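PDB 3E59: pyoverdine biosynthesis protein PvcA from Pseudomonas aeruginosa, which makes the isonitrile group of paerucumarin, converting L-tyrosine into its isocyano derivative with carbon C2 of ribulose 5-phosphate as the source of the added carbon. Local coordinates for residues Gln44-Arg49 with Leu264-His269; Pro59-Leu64 with Phe248-Arg253; Asp83-Leu88 with Gly283-Thr288. One frame throughout, in Å; residues are numbered along the deposited sequence.

Contact 1. Residues Gln44-Arg49 with Leu264-His269. With PO4 (phosphate ion), chain E.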
loop_
_atom_site.group_PDB
_atom_site.type_symbol
_atom_site.label_atom_id
_atom_site.label_comp_id
_atom_site.label_asym_id
_atom_site.label_seq_id
_atom_site.Cartn_x
_atom_site.Cartn_y
_atom_site.Cartn_z
ATOM N N GLN A 44 -2.896 12.149 -19.273
ATOM C CA GLN A 44 -2.382 13.516 -19.193
ATOM C C GLN A 44 -1.344 13.668 -18.080
ATOM O O GLN A 44 -0.310 14.315 -18.265
ATOM C CB GLN A 44 -3.529 14.497 -18.954
ATOM C CG GLN A 44 -4.578 14.517 -20.049
ATOM C CD GLN A 44 -5.634 15.588 -19.833
ATOM O OE1 GLN A 44 -5.716 16.215 -18.763
ATOM N NE2 GLN A 44 -6.448 15.815 -20.858
ATOM N N VAL A 45 -1.621 13.058 -16.930
ATOM C CA VAL A 45 -0.746 13.176 -15.763
ATOM C C VAL A 45 0.483 12.261 -15.862
ATOM O O VAL A 45 1.610 12.704 -15.665
ATOM C CB VAL A 45 -1.519 12.912 -14.440
ATOM C CG1 VAL A 45 -0.588 12.991 -13.231
ATOM C CG2 VAL A 45 -2.666 13.895 -14.289
ATOM N N GLN A 46 0.264 10.995 -16.192
ATOM C CA GLN A 46 1.299 9.980 -16.027
ATOM C C GLN A 46 2.271 9.894 -17.185
ATOM O O GLN A 46 3.456 9.641 -16.965
ATOM C CB GLN A 46 0.678 8.602 -15.755
ATOM C CG GLN A 46 -0.210 8.543 -14.490
ATOM C CD GLN A 46 0.548 8.827 -13.182
ATOM O OE1 GLN A 46 1.777 8.722 -13.115
ATOM N NE2 GLN A 46 -0.202 9.177 -12.132
ATOM N N LEU A 47 1.772 10.096 -18.404
ATOM C CA LEU A 47 2.574 9.894 -19.625
ATOM C C LEU A 47 3.859 10.735 -19.761
ATOM O O LEU A 47 4.911 10.192 -20.094
ATOM C CB LEU A 47 1.725 9.978 -20.915
ATOM C CG LEU A 47 0.941 8.718 -21.322
ATOM C CD1 LEU A 47 0.450 8.797 -22.759
ATOM C CD2 LEU A 47 1.792 7.467 -21.147
ATOM N N PRO A 48 3.785 12.060 -19.515
ATOM C CA PRO A 48 5.064 12.786 -19.580
ATOM C C PRO A 48 6.025 12.396 -18.450
ATOM O O PRO A 48 7.234 12.508 -18.628
ATOM C CB PRO A 48 4.657 14.255 -19.478
ATOM C CG PRO A 48 3.295 14.267 -18.919
ATOM C CD PRO A 48 2.648 12.943 -19.196
ATOM N N ARG A 49 5.491 11.922 -17.316
ATOM C CA ARG A 49 6.315 11.498 -16.170
ATOM C C ARG A 49 7.116 10.226 -16.490
ATOM O O ARG A 49 8.312 10.144 -16.182
ATOM C CB ARG A 49 5.462 11.306 -14.901
ATOM C CG ARG A 49 4.870 12.592 -14.333
ATOM C CD ARG A 49 4.101 12.347 -13.025
ATOM N NE ARG A 49 4.977 11.969 -11.910
ATOM C CZ ARG A 49 5.809 12.804 -11.282
ATOM N NH1 ARG A 49 5.898 14.079 -11.644
ATOM N NH2 ARG A 49 6.559 12.359 -10.289
ATOM N N LEU A 264 -1.284 12.586 -9.139
ATOM C CA LEU A 264 0.051 12.028 -9.409
ATOM C C LEU A 264 0.103 10.578 -8.938
ATOM O O LEU A 264 0.822 9.736 -9.489
ATOM C CB LEU A 264 1.114 12.842 -8.674
ATOM C CG LEU A 264 1.520 14.209 -9.222
ATOM C CD1 LEU A 264 2.341 14.987 -8.188
ATOM C CD2 LEU A 264 2.305 14.040 -10.513
ATOM N N LYS A 265 -0.690 10.296 -7.913
ATOM C CA LYS A 265 -0.741 8.971 -7.329
ATOM C C LYS A 265 -1.576 8.039 -8.203
ATOM O O LYS A 265 -2.638 8.426 -8.730
ATOM C CB LYS A 265 -1.288 9.032 -5.906
ATOM C CG LYS A 265 -0.621 10.065 -4.986
ATOM C CD LYS A 265 -1.292 10.011 -3.639
ATOM C CE LYS A 265 -1.126 11.268 -2.853
ATOM N NZ LYS A 265 -1.763 11.085 -1.506
ATOM N N PHE A 266 -1.073 6.815 -8.365
ATOM C CA PHE A 266 -1.714 5.805 -9.197
ATOM C C PHE A 266 -1.949 4.527 -8.381
ATOM O O PHE A 266 -0.999 3.824 -8.039
ATOM C CB PHE A 266 -0.834 5.508 -10.409
ATOM C CG PHE A 266 -1.439 4.512 -11.378
ATOM C CD1 PHE A 266 -1.367 3.139 -11.130
ATOM C CD2 PHE A 266 -2.060 4.952 -12.549
ATOM C CE1 PHE A 266 -1.909 2.216 -12.019
ATOM C CE2 PHE A 266 -2.604 4.044 -13.446
ATOM C CZ PHE A 266 -2.534 2.671 -13.181
ATOM N N GLY A 267 -3.208 4.224 -8.074
ATOM C CA GLY A 267 -3.532 3.014 -7.293
ATOM C C GLY A 267 -3.353 1.741 -8.101
ATOM O O GLY A 267 -3.791 1.654 -9.248
ATOM N N ILE A 268 -2.704 0.746 -7.508
ATOM C CA ILE A 268 -2.372 -0.484 -8.235
ATOM C C ILE A 268 -2.658 -1.736 -7.400
ATOM O O ILE A 268 -2.394 -1.774 -6.185
ATOM C CB ILE A 268 -0.882 -0.465 -8.748
ATOM C CG1 ILE A 268 -0.616 -1.616 -9.723
ATOM C CG2 ILE A 268 0.124 -0.469 -7.573
ATOM C CD1 ILE A 268 0.538 -1.361 -10.674
ATOM N N HIS A 269 -3.209 -2.752 -8.066
ATOM C CA HIS A 269 -3.467 -4.046 -7.456
ATOM C C HIS A 269 -2.250 -4.945 -7.575
ATOM O O HIS A 269 -1.437 -4.792 -8.496
ATOM C CB HIS A 269 -4.691 -4.716 -8.079
ATOM C CG HIS A 269 -5.999 -4.190 -7.567
ATOM N ND1 HIS A 269 -6.470 -4.464 -6.298
ATOM C CD2 HIS A 269 -6.963 -3.453 -8.171
ATOM C CE1 HIS A 269 -7.654 -3.902 -6.134
ATOM N NE2 HIS A 269 -7.983 -3.294 -7.261
HETATM P P PO4 E . -1.139 7.457 -0.268
HETATM O O1 PO4 E . -2.627 7.598 -0.471
HETATM O O2 PO4 E . -0.905 6.911 1.130
HETATM O O3 PO4 E . -0.569 6.508 -1.345
HETATM O O4 PO4 E . -0.474 8.805 -0.340
HETATM O O HOH W 1 3.220 9.757 -10.770
#
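Q46 and L264 carry the polar part of this contact between a helix and the segment that leads into an outermost strand. The amide NE2 of Q46 gives an almost straight hydrogen bond to the backbone O of L264 (2.9 Å, 173° at the hydrogen). The acceptor lies in the plane of the Q46 amide, whereas the nitrogen sits above the carbonyl plane of L264, 62° out of it. A water closes a small ring beside this bond: it donates to Q46 OE1 at 2.9 Å and to L264 O at 2.7 Å. Both ends of the glutamine amide are thereby engaged, which fixes its flip, and L264 O is gripped by two donors. The same water accepts only a weak bond from R49 NE.

Van der Waals contacts gather round the L264 side chain. Its CD2 methyl meets R49 CD at 3.5 Å and lies over one face of the guanidinium, the two side chains crossing at about a right angle. The R49 chain bends at chi3 (69°), which turns NE out of the line of the preceding carbons; beyond it, NH2 bonds to the backbone O of A251 and of P249. V45 adds a looser touch, CG1 to L264 CD2 at 4.1 Å. Farther along the strand, F266 CB lies 4.1 Å from Q46 NE2, and its ring meets Q46 CG obliquely.

A charged contact points away from the helix: K265 NZ donates to O4 of a phosphate ion at 2.9 Å. The ion, probably from the crystallisation liquor, also binds R253, S255, H257 and Q259.

Helix 35-55 thus packs beside strand 265-267, an outermost strand of a five-stranded parallel sheet in Rossmann-like order 3-2-1-4-5.

Contact 2. Residues Pro59-Leu64 with Phe248-Arg253. With PO4 (phosphate ion), chain E.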
loop_
_atom_site.group_PDB
_atom_site.type_symbol
_atom_site.label_atom_id
_atom_site.label_comp_id
_atom_site.label_asym_id
_atom_site.label_seq_id
_atom_site.Cartn_x
_atom_site.Cartn_y
_atom_site.Cartn_z
ATOM N N PRO A 59 16.319 3.770 -16.311
ATOM C CA PRO A 59 15.246 2.862 -15.888
ATOM C C PRO A 59 14.092 3.656 -15.265
ATOM O O PRO A 59 14.322 4.700 -14.634
ATOM C CB PRO A 59 15.924 1.947 -14.851
ATOM C CG PRO A 59 17.404 2.157 -15.035
ATOM C CD PRO A 59 17.561 3.561 -15.543
ATOM N N ILE A 60 12.866 3.185 -15.461
ATOM C CA ILE A 60 11.698 3.878 -14.911
ATOM C C ILE A 60 11.583 3.595 -13.402
ATOM O O ILE A 60 11.502 2.436 -12.980
ATOM C CB ILE A 60 10.403 3.474 -15.653
ATOM C CG1 ILE A 60 10.575 3.657 -17.168
ATOM C CG2 ILE A 60 9.184 4.280 -15.139
ATOM C CD1 ILE A 60 9.622 2.805 -17.986
ATOM N N GLU A 61 11.604 4.656 -12.596
ATOM C CA GLU A 61 11.452 4.539 -11.142
ATOM C C GLU A 61 9.984 4.662 -10.732
ATOM O O GLU A 61 9.262 5.576 -11.190
ATOM C CB GLU A 61 12.281 5.608 -10.406
ATOM C CG GLU A 61 13.793 5.549 -10.655
ATOM C CD GLU A 61 14.541 6.790 -10.125
ATOM O OE1 GLU A 61 14.262 7.241 -8.989
ATOM O OE2 GLU A 61 15.419 7.314 -10.851
ATOM N N PHE A 62 9.569 3.722 -9.881
ATOM C CA PHE A 62 8.289 3.733 -9.179
ATOM C C PHE A 62 8.543 3.806 -7.671
ATOM O O PHE A 62 9.435 3.136 -7.146
ATOM C CB PHE A 62 7.444 2.472 -9.503
ATOM C CG PHE A 62 7.125 2.315 -10.964
ATOM C CD1 PHE A 62 7.986 1.611 -11.809
ATOM C CD2 PHE A 62 5.967 2.874 -11.505
ATOM C CE1 PHE A 62 7.712 1.476 -13.177
ATOM C CE2 PHE A 62 5.681 2.750 -12.856
ATOM C CZ PHE A 62 6.559 2.057 -13.703
ATOM N N VAL A 63 7.745 4.628 -6.991
ATOM C CA VAL A 63 7.715 4.704 -5.535
ATOM C C VAL A 63 6.367 4.178 -5.067
ATOM O O VAL A 63 5.330 4.561 -5.610
ATOM C CB VAL A 63 7.960 6.150 -5.058
ATOM C CG1 VAL A 63 7.432 6.377 -3.641
ATOM C CG2 VAL A 63 9.458 6.462 -5.148
ATOM N N LEU A 64 6.393 3.294 -4.072
ATOM C CA LEU A 64 5.178 2.690 -3.522
ATOM C C LEU A 64 5.161 2.688 -1.985
ATOM O O LEU A 64 5.838 1.859 -1.365
ATOM C CB LEU A 64 5.054 1.243 -4.037
ATOM C CG LEU A 64 3.900 0.374 -3.490
ATOM C CD1 LEU A 64 2.545 1.071 -3.626
ATOM C CD2 LEU A 64 3.876 -1.006 -4.147
ATOM N N PHE A 248 12.488 11.512 -4.079
ATOM C CA PHE A 248 12.384 10.922 -5.426
ATOM C C PHE A 248 11.408 11.720 -6.285
ATOM O O PHE A 248 10.317 11.227 -6.585
ATOM C CB PHE A 248 11.883 9.463 -5.365
ATOM C CG PHE A 248 12.620 8.596 -4.383
ATOM C CD1 PHE A 248 13.960 8.254 -4.597
ATOM C CD2 PHE A 248 11.973 8.112 -3.244
ATOM C CE1 PHE A 248 14.649 7.456 -3.682
ATOM C CE2 PHE A 248 12.644 7.316 -2.322
ATOM C CZ PHE A 248 13.991 6.986 -2.538
ATOM N N PRO A 249 11.792 12.945 -6.699
ATOM C CA PRO A 249 10.842 13.840 -7.389
ATOM C C PRO A 249 10.200 13.270 -8.673
ATOM O O PRO A 249 8.997 13.452 -8.890
ATOM C CB PRO A 249 11.702 15.071 -7.718
ATOM C CG PRO A 249 12.827 15.027 -6.721
ATOM C CD PRO A 249 13.127 13.568 -6.579
ATOM N N ARG A 250 10.978 12.569 -9.489
ATOM C CA ARG A 250 10.510 12.152 -10.806
ATOM C C ARG A 250 9.778 10.807 -10.811
ATOM O O ARG A 250 8.987 10.534 -11.712
ATOM C CB ARG A 250 11.667 12.118 -11.805
ATOM C CG ARG A 250 12.474 13.428 -11.898
ATOM C CD ARG A 250 13.467 13.354 -13.059
ATOM N NE ARG A 250 14.430 12.270 -12.866
ATOM C CZ ARG A 250 14.932 11.506 -13.833
ATOM N NH1 ARG A 250 14.573 11.682 -15.103
ATOM N NH2 ARG A 250 15.795 10.549 -13.521
ATOM N N ALA A 251 10.036 9.979 -9.806
ATOM C CA ALA A 251 9.478 8.634 -9.753
ATOM C C ALA A 251 7.969 8.657 -9.976
ATOM O O ALA A 251 7.267 9.582 -9.518
ATOM C CB ALA A 251 9.800 7.969 -8.421
ATOM N N ILE A 252 7.487 7.635 -10.683
ATOM C CA ILE A 252 6.059 7.412 -10.849
ATOM C C ILE A 252 5.545 6.976 -9.494
ATOM O O ILE A 252 6.076 6.044 -8.886
ATOM C CB ILE A 252 5.740 6.334 -11.938
ATOM C CG1 ILE A 252 6.538 6.567 -13.238
ATOM C CG2 ILE A 252 4.226 6.228 -12.194
ATOM C CD1 ILE A 252 6.474 7.964 -13.798
ATOM N N ARG A 253 4.524 7.677 -9.018
ATOM C CA ARG A 253 3.992 7.478 -7.689
ATOM C C ARG A 253 2.852 6.428 -7.662
ATOM O O ARG A 253 1.706 6.709 -8.064
ATOM C CB ARG A 253 3.535 8.839 -7.143
ATOM C CG ARG A 253 2.955 8.837 -5.727
ATOM C CD ARG A 253 3.931 8.340 -4.625
ATOM N NE ARG A 253 3.492 8.888 -3.341
ATOM C CZ ARG A 253 2.446 8.431 -2.663
ATOM N NH1 ARG A 253 1.757 7.397 -3.127
ATOM N NH2 ARG A 253 2.080 9.011 -1.534
HETATM P P PO4 E . -1.139 7.457 -0.268
HETATM O O1 PO4 E . -2.627 7.598 -0.471
HETATM O O2 PO4 E . -0.905 6.911 1.130
HETATM O O3 PO4 E . -0.569 6.508 -1.345
HETATM O O4 PO4 E . -0.474 8.805 -0.340
#
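F62 and I252 sit side by side on neighbouring parallel strands, 60-64 and 252-255, at the middle of a Rossmann-like sheet where its order passes from strand 1 to strand 4. Two backbone bonds flank I252: its N donates to E61 O at 2.8 Å, and its O accepts from V63 N at 2.9 Å.

The packing is tight on both faces of this pairing. On one, F62 CD2 approaches I252 CB to 3.5 Å with the two side chains pointing the same way, and I60 CG2 adds a contact to I252 CG1; Q46 and R49 of helix 35-55 and I100 of helix 84-103 cover this side. On the other, V63 CG2, the branch anti to the carbonyl carbon and beside the backbone N, reaches A251 CB at 3.6 Å and, equally close, F248 CD2, the V63 and F248 side chains crossing at about a right angle. The F248 ring also meets F152 edge-to-face.

The solvent side is looser. E61 OE2 stays 4.2 Å from R250 NH2, well out of the guanidinium plane, so only charge links them; R250 makes its salt bridge to E58 instead.

At the far end R253 presents its guanidinium edge to the phosphate ion, NH1 donating to O3 at 3.1 Å and NH2 to O4 at 2.8 Å.

Contact 3. Residues Asp83-Leu88 with Gly283-Thr288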
loop_
_atom_site.group_PDB
_atom_site.type_symbol
_atom_site.label_atom_id
_atom_site.label_comp_id
_atom_site.label_asym_id
_atom_site.label_seq_id
_atom_site.Cartn_x
_atom_site.Cartn_y
_atom_site.Cartn_z
ATOM N N ASP A 83 3.309 -13.259 4.796
ATOM C CA ASP A 83 2.956 -14.624 4.386
ATOM C C ASP A 83 2.702 -14.715 2.879
ATOM O O ASP A 83 3.186 -13.863 2.108
ATOM C CB ASP A 83 1.795 -15.197 5.240
ATOM C CG ASP A 83 0.494 -14.394 5.120
ATOM O OD1 ASP A 83 0.210 -13.781 4.078
ATOM O OD2 ASP A 83 -0.276 -14.385 6.089
ATOM N N MET A 84 1.965 -15.739 2.454
ATOM C CA MET A 84 1.675 -15.933 1.019
ATOM C C MET A 84 1.026 -14.699 0.343
ATOM O O MET A 84 1.277 -14.405 -0.825
ATOM C CB MET A 84 0.839 -17.205 0.813
ATOM C CG MET A 84 0.653 -17.611 -0.646
ATOM S SD MET A 84 2.161 -18.148 -1.473
ATOM C CE MET A 84 2.255 -19.833 -0.899
ATOM N N ALA A 85 0.232 -13.946 1.091
ATOM C CA ALA A 85 -0.332 -12.705 0.555
ATOM C C ALA A 85 0.757 -11.671 0.198
ATOM O O ALA A 85 0.758 -11.134 -0.913
ATOM C CB ALA A 85 -1.359 -12.122 1.517
ATOM N N GLU A 86 1.685 -11.396 1.120
ATOM C CA GLU A 86 2.840 -10.539 0.795
ATOM C C GLU A 86 3.682 -11.127 -0.328
ATOM O O GLU A 86 4.109 -10.396 -1.236
ATOM C CB GLU A 86 3.750 -10.317 2.001
ATOM C CG GLU A 86 3.319 -9.217 2.942
ATOM C CD GLU A 86 2.274 -9.677 3.930
ATOM O OE1 GLU A 86 1.817 -10.836 3.846
ATOM O OE2 GLU A 86 1.923 -8.882 4.808
ATOM N N ARG A 87 3.913 -12.443 -0.263
ATOM C CA ARG A 87 4.830 -13.123 -1.180
ATOM C C ARG A 87 4.386 -12.992 -2.623
ATOM O O ARG A 87 5.174 -12.609 -3.492
ATOM C CB ARG A 87 5.008 -14.597 -0.815
ATOM C CG ARG A 87 5.911 -15.360 -1.808
ATOM C CD ARG A 87 6.163 -16.788 -1.359
ATOM N NE ARG A 87 6.461 -16.887 0.072
ATOM C CZ ARG A 87 7.687 -16.852 0.595
ATOM N NH1 ARG A 87 8.754 -16.711 -0.188
ATOM N NH2 ARG A 87 7.850 -16.963 1.907
ATOM N N LEU A 88 3.118 -13.290 -2.875
ATOM C CA LEU A 88 2.577 -13.188 -4.231
ATOM C C LEU A 88 2.454 -11.743 -4.701
ATOM O O LEU A 88 2.587 -11.468 -5.890
ATOM C CB LEU A 88 1.233 -13.901 -4.317
ATOM C CG LEU A 88 1.302 -15.426 -4.202
ATOM C CD1 LEU A 88 -0.078 -15.958 -3.985
ATOM C CD2 LEU A 88 1.929 -16.037 -5.463
ATOM N N GLY A 283 -5.297 -8.896 5.081
ATOM C CA GLY A 283 -6.055 -10.060 4.637
ATOM C C GLY A 283 -5.224 -11.316 4.463
ATOM O O GLY A 283 -4.104 -11.413 4.980
ATOM N N VAL A 284 -5.787 -12.287 3.747
ATOM C CA VAL A 284 -5.149 -13.598 3.548
ATOM C C VAL A 284 -5.230 -14.022 2.095
ATOM O O VAL A 284 -6.215 -13.728 1.411
ATOM C CB VAL A 284 -5.771 -14.736 4.424
ATOM C CG1 VAL A 284 -5.493 -14.519 5.899
ATOM C CG2 VAL A 284 -7.271 -14.893 4.165
ATOM N N ALA A 285 -4.191 -14.711 1.634
ATOM C CA ALA A 285 -4.201 -15.312 0.304
ATOM C C ALA A 285 -5.115 -16.522 0.346
ATOM O O ALA A 285 -5.135 -17.257 1.331
ATOM C CB ALA A 285 -2.788 -15.711 -0.119
ATOM N N VAL A 286 -5.907 -16.700 -0.705
ATOM C CA VAL A 286 -6.858 -17.809 -0.767
ATOM C C VAL A 286 -6.726 -18.510 -2.105
ATOM O O VAL A 286 -6.840 -17.876 -3.154
ATOM C CB VAL A 286 -8.346 -17.352 -0.580
ATOM C CG1 VAL A 286 -9.289 -18.548 -0.637
ATOM C CG2 VAL A 286 -8.533 -16.595 0.730
ATOM N N ASN A 287 -6.482 -19.817 -2.054
ATOM C CA ASN A 287 -6.476 -20.655 -3.242
ATOM C C ASN A 287 -7.903 -21.154 -3.474
ATOM O O ASN A 287 -8.435 -21.912 -2.669
ATOM C CB ASN A 287 -5.506 -21.824 -3.041
ATOM C CG ASN A 287 -5.115 -22.522 -4.348
ATOM O OD1 ASN A 287 -4.231 -23.370 -4.349
ATOM N ND2 ASN A 287 -5.768 -22.175 -5.447
ATOM N N THR A 288 -8.531 -20.697 -4.555
ATOM C CA THR A 288 -9.924 -21.045 -4.844
ATOM C C THR A 288 -10.124 -21.182 -6.338
ATOM O O THR A 288 -9.967 -20.209 -7.078
ATOM C CB THR A 288 -10.918 -19.992 -4.293
HETATM O O HOH W 2 -2.095 -15.599 3.571
HETATM O O HOH W 3 -2.634 -13.230 6.825
#
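A85 and A285 face each other with their CB atoms 4.2 Å apart, and each methyl also presses on the other's backbone: A285 CB lies 3.7 Å from A85 N, while A85 CB lies 3.8 Å from A285 N. With both side chains this short, the first turn of helix 84-103 can come close to strand 284-287, their axes approaching to 7.1 Å at an angle of 83°. M84 stands next to A85 and sets its CB and CG against the same A285 methyl, CG at 4.0 Å. Its CG is anti to the backbone N (chi1 -172°), and the bends that follow at chi2 and chi3 carry the thioether end away from the strand.

The turn that meets the strand is a helix N-terminus closed by a capping box. D83, the N-cap, accepts from A85 N through OD1, on the anti side of the carboxylate; in return D83 N donates to E86 OE1 in a nearly straight bond (175°), met from above the carboxylate plane of E86. K70 makes a salt bridge to E86 OE1 and a long, weak ion pair with D83, which probably tempers the negative charge gathered here.

No direct hydrogen bond spans helix and strand, but two waters do so from the D83 carboxylate. One accepts from A285 N at 3.0 Å and donates weakly to OD1. The other donates both to OD2, at 2.7 Å, and to G283 O. F292 and H316, from the strands flanking 284-287 in a mixed four-stranded sheet, also touch the A285 side chain.

In the fold
Contacts 1 and 2 belong to one sheet and touch directly, their centres 10 Å apart. Strands 252-255 and 265-267 are neighbours, joined by a probable hydrogen bond from F266 N to R253 O (2.8 Å), and R49 ties helix 35-55 to the loop before strand 252-255. Both contacts supply phosphate ligands, K265 and R253; the ion is probably from the crystallisation liquor, but its ring of basic and polar side chains would be consistent with a site for the phosphate of ribulose 5-phosphate. Contact 3 stands apart, 26 Å from either centre, with nearest atoms about 8 Å from contact 1 and 10 Å from contact 2. It joins helix 84-103, which follows strand 60-64, to the second, mixed sheet.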